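PDB 4R4X: pngf-ii from Elizabethkingia meningoseptica, which probably removes N-linked glycans from glycoproteins and glycopeptides as a peptide:N-glycosidase, hydrolysing the amide bond between the glycan and its asparagine. Local coordinates for residues R184-V190 and E363-P368; I226-I232 and T333-L339; I253-E257 and Q338-K342; F400-V406 and I511-Q517. The contacts are given in a common frame with arbitrary orientation. Where two conformers were deposited one is given. Residue numbers count along the deposited sequence, not the author numbering.

How the interactions relate
Interactions 1, 2 and 3 lie close together in the first of the two PNGase F-like parts of the chain. Interaction 1 pairs strands 186-196 and 358-367; the latter's other neighbour in the same four-stranded sheet is strand 231-240, whose start belongs to interaction 2. The two touch, with centres about 12 Å apart. Interactions 2 and 3 share Q338 and L339 of helix 336-339, their centres also about 12 Å apart, so the helix joins this sheet's end to the nine-stranded sheet. In sequence, both fall between the segments of interaction 1. Interaction 4 follows later, in the C-terminal PNGase F-like part, its centre about 38 Å from that of interaction 1.

Interaction 1: residues R184-V190 and E363-P368; sequences RFITIPV and ELSIHP
Two antiparallel strands, 186-190 and 363-367, run side by side with axes 4.5 Å apart at closest and N-to-C directions at 165°. I186 pairs with I366 and I188 with L364 as hydrogen-bonded pairs; T187-S365 and P189-E363 are the non-hydrogen-bonded pairs between and beyond them. All four amides of the bonded pairs are satisfied across the strands: I186 N to I366 O 3.0 Å, I366 N to I186 O 2.8 Å, I188 N to L364 O 2.7 Å and L364 N to I188 O 2.9 Å. P189 has no amide proton, and its position in a non-hydrogen-bonded pair costs the pairing no bond. I186, I188, L364 and I366 share one face, where I188 CB meets L364 CB at 3.9 Å and I188 CG1 meets I366 CD1 at 4.0 Å. On the other face S365 (chi1 p) and H367 (chi1 m) join through OG and NE2 at 2.7 Å, and R329 also donates to S365 OG. F185 (chi1 p) lays its ring beside that of H367, centroids 4.8 Å apart and planes at 23°, slid so far that they barely overlap. This is ordinary antiparallel sheet pairing. Strand 186-196 is an outermost strand of the four-stranded sheet, while 358-367 is internal: E363, S365 and H367 spend their backbone bonds on E235, F233 and T231 of strand 231-240.

Interaction 2: residues I226-I232 and T333-L339; sequences IKQGNTI and TELRPQL
R336 stretches its aliphatic chain past I226 and I232, with CB 3.6 Å from I232 CD1. Its chi1 and chi2 are t, then chi3 turns to p, bringing NH1 to I226 O for a 3.0 Å hydrogen bond near the guanidinium plane; Q228 CA lies over one face of that group, 3.8 Å from NE. The loop 226-230 turns back beside the guanidinium, closed by a bond from N230 N to K227 O of 3.2 Å. G229 sits at phi/psi 117/-31, where a CB would jam against the carbonyl O of Q228. At the other end the loop enters strand 231-240, and I232 N donates to T333 OG1 at 3.1 Å; T333 (chi1 m) also bonds D331 through OG1. I232 (chi1 m, chi2 t) points at the opposing segment and reaches L339 CD1 with its CD1 at 4.2 Å. Residues 333-335 form a 3-10 turn that leads into helix 336-339. The contact seats this short helix against the loop, the nearest CA pairs being I232-T333 (4.7 Å) and I226-R336 (7.1 Å). T231 pairs through its backbone with H367 of strand 358-367, and L335 rests on I297 and L299 of strand 297-303.

Interaction 3: residues I253-E257 and Q338-K342; sequences IIPQE and QLSGK
Q338 and I253 lose the most surface in this contact, followed by E257. I253, at the end of strand 248-253, points toward the helix end with chi1 p and chi2 t, so that its CD1 lies 3.7 Å from Q338 CG and 3.9 Å from L339 CD2. Q338 (chi1 t, chi2 p) extends from I253 along the following loop, its far end beside P255 CB and the E257 carboxylate. E257 (chi1 m, chi2 p) turns that carboxylate so that OE1 makes a long salt bridge of 3.8 Å to K342 NZ. K342 NZ also gives a weak bond to Q338 O, 3.4 Å. The backbones stay apart: the closest CA pair, P255 and Q338, is at 7.8 Å. After the helix, L339 to K342 form a type II beta turn, with G341 at positive phi. This turn carries the chain from helix 336-339 directly into strand 343-350, the neighbour of strand 248-253 in the nine-stranded antiparallel sheet of this PNGase F-like domain.

Interaction 4: residues F400-V406 and I511-Q517; sequences FNSDKGV and IQVKIPQ
Q512 CA approaches V406 O at 3.2 Å. V513 makes the single bridge, an antiparallel hydrogen-bonded pair with V406: V406 N to V513 O 3.0 Å and V513 N to V406 O 2.9 Å (CA-CA 5.2 Å). G405, just before V406, has phi/psi 55/-131 and brings its CA within 3.4 Å of V513 O; a CB there would clash with that oxygen. K514 (chi1 m, other chi angles t) extends NZ to D403 OD2 for a 3.0 Å salt bridge. I515 (chi1 m, chi2 t) sets CD1 over the face of F400, 3.9 Å from the ring centroid, in a CH-pi contact; its N donates to a water (3.0 Å) that also lies 2.9 Å from F400 O. P516 centres an inverse gamma turn, and Q517 (chi1 and chi2 t) accepts from F400 N through OE1 at 3.3 Å while its NE2 bonds T398 O. Opposite, S402 to G405 form a type I beta turn, with S402 OG accepting from K404 N at 3.0 Å, an ST turn. That turn is followed by the V406-V513 bridge, where strand 406-412, outermost within this chain, starts beside strand 507-514 in a four-stranded antiparallel sheet of the C-terminal PNGase F-like domain.

Interaction 1: residues R184-V190 and E363-P368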
loop_
_atom_site.group_PDB
_atom_site.type_symbol
_atom_site.label_atom_id
_atom_site.label_comp_id
_atom_site.label_asym_id
_atom_site.label_seq_id
_atom_site.Cartn_x
_atom_site.Cartn_y
_atom_site.Cartn_z
ATOM N N ARG A 184 8.058 9.998 -3.129
ATOM C CA ARG A 184 7.963 10.151 -1.682
ATOM C C ARG A 184 8.087 8.823 -0.933
ATOM O O ARG A 184 8.170 8.809 0.288
ATOM C CB ARG A 184 6.643 10.820 -1.322
ATOM C CG ARG A 184 6.440 12.176 -1.942
ATOM C CD ARG A 184 5.180 12.838 -1.425
ATOM N NE ARG A 184 4.985 14.184 -1.979
ATOM C CZ ARG A 184 5.520 15.308 -1.509
ATOM N NH1 ARG A 184 6.334 15.308 -0.462
ATOM N NH2 ARG A 184 5.247 16.451 -2.106
ATOM N N PHE A 185 8.037 7.707 -1.643
ATOM C CA PHE A 185 8.062 6.415 -0.977
ATOM C C PHE A 185 8.684 5.401 -1.891
ATOM O O PHE A 185 8.999 5.712 -3.041
ATOM C CB PHE A 185 6.656 5.983 -0.529
ATOM C CG PHE A 185 5.686 5.764 -1.659
ATOM C CD1 PHE A 185 5.020 6.835 -2.249
ATOM C CD2 PHE A 185 5.445 4.486 -2.142
ATOM C CE1 PHE A 185 4.113 6.619 -3.290
ATOM C CE2 PHE A 185 4.545 4.275 -3.184
ATOM C CZ PHE A 185 3.886 5.343 -3.751
ATOM N N ILE A 186 8.853 4.182 -1.390
ATOM C CA ILE A 186 9.490 3.121 -2.151
ATOM C C ILE A 186 8.466 2.104 -2.625
ATOM O O ILE A 186 7.721 1.550 -1.811
ATOM C CB ILE A 186 10.523 2.400 -1.290
ATOM C CG1 ILE A 186 11.630 3.381 -0.886
ATOM C CG2 ILE A 186 11.104 1.204 -2.021
ATOM C CD1 ILE A 186 12.484 2.904 0.262
ATOM N N THR A 187 8.475 1.823 -3.925
ATOM C CA THR A 187 7.641 0.766 -4.505
ATOM C C THR A 187 8.551 -0.381 -4.861
ATOM O O THR A 187 9.602 -0.172 -5.482
ATOM C CB THR A 187 6.887 1.260 -5.755
ATOM O OG1 THR A 187 6.002 2.296 -5.357
ATOM C CG2 THR A 187 6.059 0.151 -6.389
ATOM N N ILE A 188 8.166 -1.571 -4.419
ATOM C CA ILE A 188 8.807 -2.807 -4.808
ATOM C C ILE A 188 7.902 -3.578 -5.773
ATOM O O ILE A 188 6.956 -4.248 -5.334
ATOM C CB ILE A 188 9.093 -3.688 -3.589
ATOM C CG1 ILE A 188 9.871 -2.911 -2.511
ATOM C CG2 ILE A 188 9.832 -4.954 -4.014
ATOM C CD1 ILE A 188 11.298 -2.589 -2.893
ATOM N N PRO A 189 8.215 -3.532 -7.087
ATOM C CA PRO A 189 7.405 -4.262 -8.057
ATOM C C PRO A 189 7.600 -5.755 -7.908
ATOM O O PRO A 189 8.730 -6.210 -7.667
ATOM C CB PRO A 189 7.928 -3.776 -9.423
ATOM C CG PRO A 189 9.026 -2.807 -9.151
ATOM C CD PRO A 189 9.396 -2.896 -7.703
ATOM N N VAL A 190 6.513 -6.512 -8.018
ATOM C CA VAL A 190 6.594 -7.961 -7.982
ATOM C C VAL A 190 6.040 -8.557 -9.271
ATOM O O VAL A 190 6.797 -9.167 -10.019
ATOM C CB VAL A 190 5.862 -8.549 -6.755
ATOM C CG1 VAL A 190 6.087 -10.045 -6.673
ATOM C CG2 VAL A 190 6.349 -7.883 -5.487
ATOM N N GLU A 363 2.497 -5.424 -5.932
ATOM C CA GLU A 363 3.646 -4.652 -5.475
ATOM C C GLU A 363 3.600 -4.471 -3.959
ATOM O O GLU A 363 2.550 -4.652 -3.324
ATOM C CB GLU A 363 3.713 -3.289 -6.200
ATOM C CG GLU A 363 2.596 -2.315 -5.836
ATOM C CD GLU A 363 2.589 -1.039 -6.667
ATOM O OE1 GLU A 363 2.303 0.041 -6.100
ATOM O OE2 GLU A 363 2.874 -1.096 -7.887
ATOM N N LEU A 364 4.756 -4.161 -3.393
ATOM C CA LEU A 364 4.891 -3.701 -2.034
ATOM C C LEU A 364 5.244 -2.227 -2.017
ATOM O O LEU A 364 5.875 -1.717 -2.953
ATOM C CB LEU A 364 6.004 -4.472 -1.321
ATOM C CG LEU A 364 6.021 -5.994 -1.336
ATOM C CD1 LEU A 364 7.209 -6.528 -0.540
ATOM C CD2 LEU A 364 4.735 -6.550 -0.761
ATOM N N SER A 365 4.839 -1.521 -0.971
ATOM C CA SER A 365 5.285 -0.153 -0.774
ATOM C C SER A 365 5.748 0.054 0.668
ATOM O O SER A 365 5.145 -0.481 1.632
ATOM C CB SER A 365 4.190 0.855 -1.122
ATOM O OG SER A 365 3.062 0.717 -0.291
ATOM N N ILE A 366 6.825 0.819 0.788
ATOM C CA ILE A 366 7.460 1.141 2.058
ATOM C C ILE A 366 7.469 2.654 2.228
ATOM O O ILE A 366 7.964 3.395 1.360
ATOM C CB ILE A 366 8.899 0.605 2.132
ATOM C CG1 ILE A 366 8.938 -0.879 1.789
ATOM C CG2 ILE A 366 9.499 0.867 3.527
ATOM C CD1 ILE A 366 10.244 -1.322 1.182
ATOM N N HIS A 367 6.898 3.105 3.342
ATOM C CA HIS A 367 6.639 4.508 3.577
ATOM C C HIS A 367 7.462 5.011 4.773
ATOM O O HIS A 367 7.519 4.322 5.803
ATOM C CB HIS A 367 5.142 4.735 3.775
ATOM C CG HIS A 367 4.329 4.213 2.637
ATOM N ND1 HIS A 367 3.979 4.989 1.547
ATOM C CD2 HIS A 367 3.885 2.965 2.368
ATOM C CE1 HIS A 367 3.311 4.251 0.680
ATOM N NE2 HIS A 367 3.261 3.014 1.144
ATOM N N PRO A 368 8.106 6.191 4.625
ATOM C CA PRO A 368 9.103 6.757 5.553
ATOM C C PRO A 368 8.477 7.362 6.821
ATOM O O PRO A 368 8.761 8.498 7.195
ATOM C CB PRO A 368 9.773 7.861 4.703
ATOM C CG PRO A 368 8.681 8.317 3.794
ATOM C CD PRO A 368 7.959 7.050 3.420
#

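Interaction 2: residues I226-I232 and T333-L339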
loop_
_atom_site.group_PDB
_atom_site.type_symbol
_atom_site.label_atom_id
_atom_site.label_comp_id
_atom_site.label_asym_id
_atom_site.label_seq_id
_atom_site.Cartn_x
_atom_site.Cartn_y
_atom_site.Cartn_z
ATOM N N ILE A 226 14.487 -1.837 6.245
ATOM C CA ILE A 226 13.421 -0.937 6.591
ATOM C C ILE A 226 13.443 -0.733 8.123
ATOM O O ILE A 226 13.288 -1.666 8.912
ATOM C CB ILE A 226 12.062 -1.350 5.942
ATOM C CG1 ILE A 226 11.063 -1.860 6.935
ATOM C CG2 ILE A 226 12.207 -2.400 4.854
ATOM C CD1 ILE A 226 10.159 -0.777 7.419
ATOM N N LYS A 227 13.676 0.513 8.516
ATOM C CA LYS A 227 13.837 0.877 9.926
ATOM C C LYS A 227 12.516 0.795 10.691
ATOM O O LYS A 227 11.449 1.017 10.114
ATOM C CB LYS A 227 14.368 2.310 10.026
ATOM C CG LYS A 227 15.739 2.551 9.379
ATOM C CD LYS A 227 16.851 2.557 10.418
ATOM C CE LYS A 227 18.194 2.989 9.841
ATOM N NZ LYS A 227 19.061 1.807 9.608
ATOM N N GLN A 228 12.595 0.491 11.987
ATOM C CA GLN A 228 11.446 0.602 12.865
ATOM C C GLN A 228 10.827 1.987 12.705
ATOM O O GLN A 228 11.511 2.998 12.774
ATOM C CB GLN A 228 11.846 0.341 14.338
ATOM C CG GLN A 228 10.823 0.774 15.404
ATOM C CD GLN A 228 9.492 0.015 15.371
ATOM O OE1 GLN A 228 9.446 -1.164 15.041
ATOM N NE2 GLN A 228 8.389 0.721 15.706
ATOM N N GLY A 229 9.524 2.021 12.482
ATOM C CA GLY A 229 8.788 3.270 12.313
ATOM C C GLY A 229 8.174 3.367 10.917
ATOM O O GLY A 229 7.108 3.976 10.733
ATOM N N ASN A 230 8.839 2.775 9.938
ATOM C CA ASN A 230 8.321 2.814 8.565
ATOM C C ASN A 230 7.091 1.905 8.443
ATOM O O ASN A 230 6.968 0.894 9.156
ATOM C CB ASN A 230 9.368 2.297 7.594
ATOM C CG ASN A 230 10.509 3.263 7.314
ATOM O OD1 ASN A 230 11.380 2.908 6.534
ATOM N ND2 ASN A 230 10.534 4.437 7.919
ATOM N N THR A 231 6.183 2.230 7.535
ATOM C CA THR A 231 5.046 1.362 7.312
ATOM C C THR A 231 5.193 0.641 5.980
ATOM O O THR A 231 5.940 1.093 5.071
ATOM C CB THR A 231 3.714 2.119 7.386
ATOM O OG1 THR A 231 3.709 3.213 6.461
ATOM C CG2 THR A 231 3.478 2.638 8.776
ATOM N N ILE A 232 4.506 -0.491 5.887
ATOM C CA ILE A 232 4.613 -1.385 4.736
ATOM C C ILE A 232 3.232 -1.884 4.335
ATOM O O ILE A 232 2.448 -2.340 5.185
ATOM C CB ILE A 232 5.465 -2.628 5.031
ATOM C CG1 ILE A 232 6.761 -2.301 5.769
ATOM C CG2 ILE A 232 5.788 -3.334 3.728
ATOM C CD1 ILE A 232 7.412 -3.514 6.401
ATOM N N THR A 333 2.759 -3.869 8.235
ATOM C CA THR A 333 3.851 -3.206 9.008
ATOM C C THR A 333 4.441 -4.120 10.075
ATOM O O THR A 333 5.663 -4.159 10.261
ATOM C CB THR A 333 3.334 -1.870 9.615
ATOM O OG1 THR A 333 2.985 -0.983 8.539
ATOM C CG2 THR A 333 4.370 -1.206 10.523
ATOM N N GLU A 334 3.588 -4.917 10.720
ATOM C CA GLU A 334 4.040 -5.885 11.724
ATOM C C GLU A 334 4.962 -7.029 11.211
ATOM O O GLU A 334 5.601 -7.717 12.018
ATOM C CB GLU A 334 2.822 -6.474 12.503
ATOM C CG GLU A 334 2.068 -7.619 11.832
ATOM C CD GLU A 334 1.042 -7.191 10.783
ATOM O OE1 GLU A 334 1.105 -6.049 10.285
ATOM O OE2 GLU A 334 0.165 -8.012 10.446
ATOM N N LEU A 335 5.019 -7.254 9.901
ATOM C CA LEU A 335 5.911 -8.283 9.350
ATOM C C LEU A 335 7.280 -7.738 8.928
ATOM O O LEU A 335 8.108 -8.471 8.360
ATOM C CB LEU A 335 5.233 -8.995 8.164
ATOM C CG LEU A 335 3.904 -9.681 8.495
ATOM C CD1 LEU A 335 3.239 -10.241 7.248
ATOM C CD2 LEU A 335 4.143 -10.769 9.539
ATOM N N ARG A 336 7.504 -6.464 9.217
ATOM C CA ARG A 336 8.772 -5.799 8.950
ATOM C C ARG A 336 10.013 -6.649 9.339
ATOM O O ARG A 336 10.911 -6.795 8.535
ATOM C CB ARG A 336 8.808 -4.422 9.632
ATOM C CG ARG A 336 10.060 -3.606 9.301
ATOM C CD ARG A 336 10.237 -2.392 10.206
ATOM N NE ARG A 336 10.471 -2.832 11.578
ATOM C CZ ARG A 336 11.621 -3.346 12.010
ATOM N NH1 ARG A 336 12.684 -3.445 11.212
ATOM N NH2 ARG A 336 11.705 -3.741 13.264
ATOM N N PRO A 337 10.035 -7.241 10.550
ATOM C CA PRO A 337 11.207 -8.045 10.943
ATOM C C PRO A 337 11.492 -9.246 10.034
ATOM O O PRO A 337 12.636 -9.651 9.923
ATOM C CB PRO A 337 10.867 -8.511 12.359
ATOM C CG PRO A 337 9.897 -7.482 12.855
ATOM C CD PRO A 337 9.059 -7.138 11.645
ATOM N N GLN A 338 10.467 -9.799 9.394
ATOM C CA GLN A 338 10.633 -10.918 8.491
ATOM C C GLN A 338 11.015 -10.440 7.084
ATOM O O GLN A 338 11.576 -11.206 6.321
ATOM C CB GLN A 338 9.339 -11.753 8.470
ATOM C CG GLN A 338 9.353 -13.030 7.644
ATOM C CD GLN A 338 10.276 -14.106 8.201
ATOM O OE1 GLN A 338 10.998 -14.777 7.453
ATOM N NE2 GLN A 338 10.262 -14.271 9.509
ATOM N N LEU A 339 10.719 -9.183 6.749
ATOM C CA LEU A 339 10.968 -8.648 5.387
ATOM C C LEU A 339 12.242 -7.839 5.243
ATOM O O LEU A 339 12.872 -7.864 4.189
ATOM C CB LEU A 339 9.803 -7.766 4.957
ATOM C CG LEU A 339 8.434 -8.434 4.816
ATOM C CD1 LEU A 339 7.355 -7.355 4.818
ATOM C CD2 LEU A 339 8.374 -9.260 3.551
#

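Interaction 3: residues I253-E257 and Q338-K342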
loop_
_atom_site.group_PDB
_atom_site.type_symbol
_atom_site.label_atom_id
_atom_site.label_comp_id
_atom_site.label_asym_id
_atom_site.label_seq_id
_atom_site.Cartn_x
_atom_site.Cartn_y
_atom_site.Cartn_z
ATOM N N ILE A 253 4.780 -15.133 1.573
ATOM C CA ILE A 253 6.235 -15.205 1.554
ATOM C C ILE A 253 6.656 -16.531 2.175
ATOM O O ILE A 253 5.885 -17.171 2.917
ATOM C CB ILE A 253 6.922 -14.008 2.260
ATOM C CG1 ILE A 253 6.509 -13.914 3.724
ATOM C CG2 ILE A 253 6.584 -12.698 1.546
ATOM C CD1 ILE A 253 7.274 -12.899 4.542
ATOM N N ILE A 254 7.891 -16.949 1.879
ATOM C CA ILE A 254 8.381 -18.231 2.330
ATOM C C ILE A 254 9.540 -18.021 3.314
ATOM O O ILE A 254 10.660 -17.679 2.893
ATOM C CB ILE A 254 8.823 -19.113 1.140
ATOM C CG1 ILE A 254 7.635 -19.379 0.218
ATOM C CG2 ILE A 254 9.391 -20.435 1.650
ATOM C CD1 ILE A 254 7.968 -20.081 -1.070
ATOM N N PRO A 255 9.296 -18.216 4.621
ATOM C CA PRO A 255 10.461 -18.143 5.541
ATOM C C PRO A 255 11.420 -19.324 5.365
ATOM O O PRO A 255 10.998 -20.481 5.396
ATOM C CB PRO A 255 9.831 -18.170 6.936
ATOM C CG PRO A 255 8.369 -17.940 6.715
ATOM C CD PRO A 255 8.047 -18.460 5.352
ATOM N N GLN A 256 12.698 -19.014 5.194
ATOM C CA GLN A 256 13.716 -20.016 4.884
ATOM C C GLN A 256 14.779 -20.120 5.982
ATOM O O GLN A 256 15.887 -20.631 5.734
ATOM C CB GLN A 256 14.358 -19.686 3.542
ATOM C CG GLN A 256 13.427 -19.942 2.362
ATOM C CD GLN A 256 14.145 -19.791 1.032
ATOM O OE1 GLN A 256 14.492 -20.779 0.380
ATOM N NE2 GLN A 256 14.403 -18.561 0.648
ATOM N N GLU A 257 14.431 -19.668 7.187
ATOM C CA GLU A 257 15.349 -19.686 8.337
ATOM C C GLU A 257 15.673 -21.090 8.866
ATOM O O GLU A 257 16.660 -21.258 9.557
ATOM C CB GLU A 257 14.810 -18.851 9.498
ATOM C CG GLU A 257 14.869 -17.341 9.297
ATOM C CD GLU A 257 13.849 -16.811 8.279
ATOM O OE1 GLU A 257 14.147 -15.802 7.598
ATOM O OE2 GLU A 257 12.766 -17.416 8.129
ATOM N N GLN A 338 10.467 -9.799 9.394
ATOM C CA GLN A 338 10.633 -10.918 8.491
ATOM C C GLN A 338 11.015 -10.440 7.084
ATOM O O GLN A 338 11.576 -11.206 6.321
ATOM C CB GLN A 338 9.339 -11.753 8.470
ATOM C CG GLN A 338 9.353 -13.030 7.644
ATOM C CD GLN A 338 10.276 -14.106 8.201
ATOM O OE1 GLN A 338 10.998 -14.777 7.453
ATOM N NE2 GLN A 338 10.262 -14.271 9.509
ATOM N N LEU A 339 10.719 -9.183 6.749
ATOM C CA LEU A 339 10.968 -8.648 5.387
ATOM C C LEU A 339 12.242 -7.839 5.243
ATOM O O LEU A 339 12.872 -7.864 4.189
ATOM C CB LEU A 339 9.803 -7.766 4.957
ATOM C CG LEU A 339 8.434 -8.434 4.816
ATOM C CD1 LEU A 339 7.355 -7.355 4.818
ATOM C CD2 LEU A 339 8.374 -9.260 3.551
ATOM N N SER A 340 12.613 -7.104 6.290
ATOM C CA SER A 340 13.652 -6.080 6.194
ATOM C C SER A 340 14.986 -6.668 5.730
ATOM O O SER A 340 15.465 -7.668 6.284
ATOM C CB SER A 340 13.845 -5.385 7.551
ATOM O OG SER A 340 14.713 -4.281 7.419
ATOM N N GLY A 341 15.551 -6.062 4.690
ATOM C CA GLY A 341 16.919 -6.341 4.259
ATOM C C GLY A 341 17.163 -7.757 3.756
ATOM O O GLY A 341 18.279 -8.249 3.846
ATOM N N LYS A 342 16.124 -8.423 3.268
ATOM C CA LYS A 342 16.228 -9.801 2.824
ATOM C C LYS A 342 15.891 -9.911 1.364
ATOM O O LYS A 342 15.073 -9.147 0.836
ATOM C CB LYS A 342 15.235 -10.694 3.551
ATOM C CG LYS A 342 15.504 -10.897 5.022
ATOM C CD LYS A 342 14.841 -12.173 5.484
ATOM C CE LYS A 342 15.357 -12.588 6.847
ATOM N NZ LYS A 342 14.517 -12.015 7.916
#

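Interaction 4: residues F400-V406 and I511-Q517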
loop_
_atom_site.group_PDB
_atom_site.type_symbol
_atom_site.label_atom_id
_atom_site.label_comp_id
_atom_site.label_asym_id
_atom_site.label_seq_id
_atom_site.Cartn_x
_atom_site.Cartn_y
_atom_site.Cartn_z
ATOM N N PHE A 400 -9.942 -30.420 11.693
ATOM C CA PHE A 400 -10.630 -29.862 12.843
ATOM C C PHE A 400 -11.801 -30.705 13.318
ATOM O O PHE A 400 -12.454 -30.367 14.300
ATOM C CB PHE A 400 -10.998 -28.417 12.551
ATOM C CG PHE A 400 -9.802 -27.525 12.472
ATOM C CD1 PHE A 400 -9.104 -27.195 13.625
ATOM C CD2 PHE A 400 -9.363 -27.029 11.267
ATOM C CE1 PHE A 400 -7.995 -26.393 13.568
ATOM C CE2 PHE A 400 -8.255 -26.204 11.202
ATOM C CZ PHE A 400 -7.561 -25.891 12.353
ATOM N N ASN A 401 -12.027 -31.851 12.682
ATOM C CA ASN A 401 -12.953 -32.825 13.279
ATOM C C ASN A 401 -12.376 -33.575 14.488
ATOM O O ASN A 401 -13.106 -34.294 15.152
ATOM C CB ASN A 401 -13.532 -33.794 12.252
ATOM C CG ASN A 401 -12.516 -34.798 11.729
ATOM O OD1 ASN A 401 -12.865 -35.961 11.470
ATOM N ND2 ASN A 401 -11.289 -34.375 11.557
ATOM N N SER A 402 -11.084 -33.409 14.779
ATOM C CA SER A 402 -10.499 -33.953 16.001
ATOM C C SER A 402 -10.439 -32.825 17.006
ATOM O O SER A 402 -10.075 -31.706 16.643
ATOM C CB SER A 402 -9.081 -34.464 15.776
ATOM O OG SER A 402 -8.378 -34.574 17.010
ATOM N N ASP A 403 -10.723 -33.133 18.271
ATOM C CA ASP A 403 -10.566 -32.147 19.350
ATOM C C ASP A 403 -9.135 -31.590 19.444
ATOM O O ASP A 403 -8.951 -30.489 19.945
ATOM C CB ASP A 403 -10.987 -32.732 20.706
ATOM C CG ASP A 403 -10.947 -31.687 21.830
ATOM O OD1 ASP A 403 -11.821 -30.799 21.866
ATOM O OD2 ASP A 403 -10.019 -31.724 22.654
ATOM N N LYS A 404 -8.128 -32.336 18.972
ATOM C CA LYS A 404 -6.739 -31.864 19.023
ATOM C C LYS A 404 -6.493 -30.684 18.059
ATOM O O LYS A 404 -5.621 -29.857 18.296
ATOM C CB LYS A 404 -5.748 -32.985 18.701
ATOM C CG LYS A 404 -4.298 -32.514 18.699
ATOM C CD LYS A 404 -3.276 -33.654 18.746
ATOM C CE LYS A 404 -1.987 -33.275 18.014
ATOM N NZ LYS A 404 -0.958 -34.353 18.129
ATOM N N GLY A 405 -7.261 -30.616 16.978
ATOM C CA GLY A 405 -7.146 -29.509 16.028
ATOM C C GLY A 405 -5.720 -29.379 15.534
ATOM O O GLY A 405 -5.097 -30.381 15.134
ATOM N N VAL A 406 -5.207 -28.152 15.578
ATOM C CA VAL A 406 -3.827 -27.863 15.207
ATOM C C VAL A 406 -3.080 -27.497 16.493
ATOM O O VAL A 406 -3.456 -26.583 17.187
ATOM C CB VAL A 406 -3.717 -26.675 14.220
ATOM C CG1 VAL A 406 -2.275 -26.215 14.132
ATOM C CG2 VAL A 406 -4.224 -27.075 12.849
ATOM N N ILE A 511 0.864 -23.631 21.232
ATOM C CA ILE A 511 -0.354 -22.934 20.860
ATOM C C ILE A 511 -1.230 -23.979 20.201
ATOM O O ILE A 511 -0.730 -24.866 19.502
ATOM C CB ILE A 511 -0.090 -21.729 19.956
ATOM C CG1 ILE A 511 0.508 -20.584 20.770
ATOM C CG2 ILE A 511 -1.396 -21.246 19.317
ATOM C CD1 ILE A 511 1.085 -19.429 19.945
ATOM N N GLN A 512 -2.530 -23.892 20.447
ATOM C CA GLN A 512 -3.475 -24.832 19.875
ATOM C C GLN A 512 -4.735 -24.137 19.362
ATOM O O GLN A 512 -5.214 -23.201 19.982
ATOM C CB GLN A 512 -3.846 -25.881 20.901
ATOM C CG GLN A 512 -4.811 -26.924 20.355
ATOM C CD GLN A 512 -5.102 -28.010 21.358
ATOM O OE1 GLN A 512 -5.233 -29.190 21.004
ATOM N NE2 GLN A 512 -5.202 -27.624 22.605
ATOM N N VAL A 513 -5.230 -24.588 18.210
ATOM C CA VAL A 513 -6.503 -24.104 17.658
ATOM C C VAL A 513 -7.475 -25.247 17.549
ATOM O O VAL A 513 -7.138 -26.287 16.996
ATOM C CB VAL A 513 -6.340 -23.495 16.255
ATOM C CG1 VAL A 513 -7.671 -22.951 15.728
ATOM C CG2 VAL A 513 -5.294 -22.400 16.312
ATOM N N LYS A 514 -8.684 -25.032 18.064
ATOM C CA LYS A 514 -9.769 -25.996 17.983
ATOM C C LYS A 514 -10.960 -25.287 17.331
ATOM O O LYS A 514 -11.240 -24.135 17.659
ATOM C CB LYS A 514 -10.202 -26.459 19.376
ATOM C CG LYS A 514 -9.143 -27.206 20.177
ATOM C CD LYS A 514 -9.746 -27.815 21.438
ATOM C CE LYS A 514 -8.679 -28.381 22.354
ATOM N NZ LYS A 514 -9.311 -28.916 23.582
ATOM N N ILE A 515 -11.635 -25.981 16.410
ATOM C CA ILE A 515 -12.832 -25.484 15.706
ATOM C C ILE A 515 -13.775 -26.679 15.530
ATOM O O ILE A 515 -13.311 -27.740 15.094
ATOM C CB ILE A 515 -12.443 -24.951 14.298
ATOM C CG1 ILE A 515 -11.358 -23.880 14.409
ATOM C CG2 ILE A 515 -13.634 -24.386 13.554
ATOM C CD1 ILE A 515 -10.757 -23.487 13.065
ATOM N N PRO A 516 -15.081 -26.541 15.863
ATOM C CA PRO A 516 -16.033 -27.652 15.711
ATOM C C PRO A 516 -16.463 -27.801 14.248
ATOM O O PRO A 516 -17.561 -27.388 13.853
ATOM C CB PRO A 516 -17.203 -27.265 16.624
ATOM C CG PRO A 516 -17.144 -25.789 16.685
ATOM C CD PRO A 516 -15.720 -25.370 16.473
ATOM N N GLN A 517 -15.563 -28.399 13.473
ATOM C CA GLN A 517 -15.701 -28.524 12.023
ATOM C C GLN A 517 -16.954 -29.301 11.702
ATOM O O GLN A 517 -17.278 -30.280 12.387
ATOM C CB GLN A 517 -14.488 -29.243 11.475
ATOM C CG GLN A 517 -14.436 -29.435 9.964
ATOM C CD GLN A 517 -13.106 -30.035 9.577
ATOM O OE1 GLN A 517 -12.094 -29.331 9.511
ATOM N NE2 GLN A 517 -13.098 -31.340 9.324
HETATM O O HOH W 1 -11.078 -28.966 16.377
#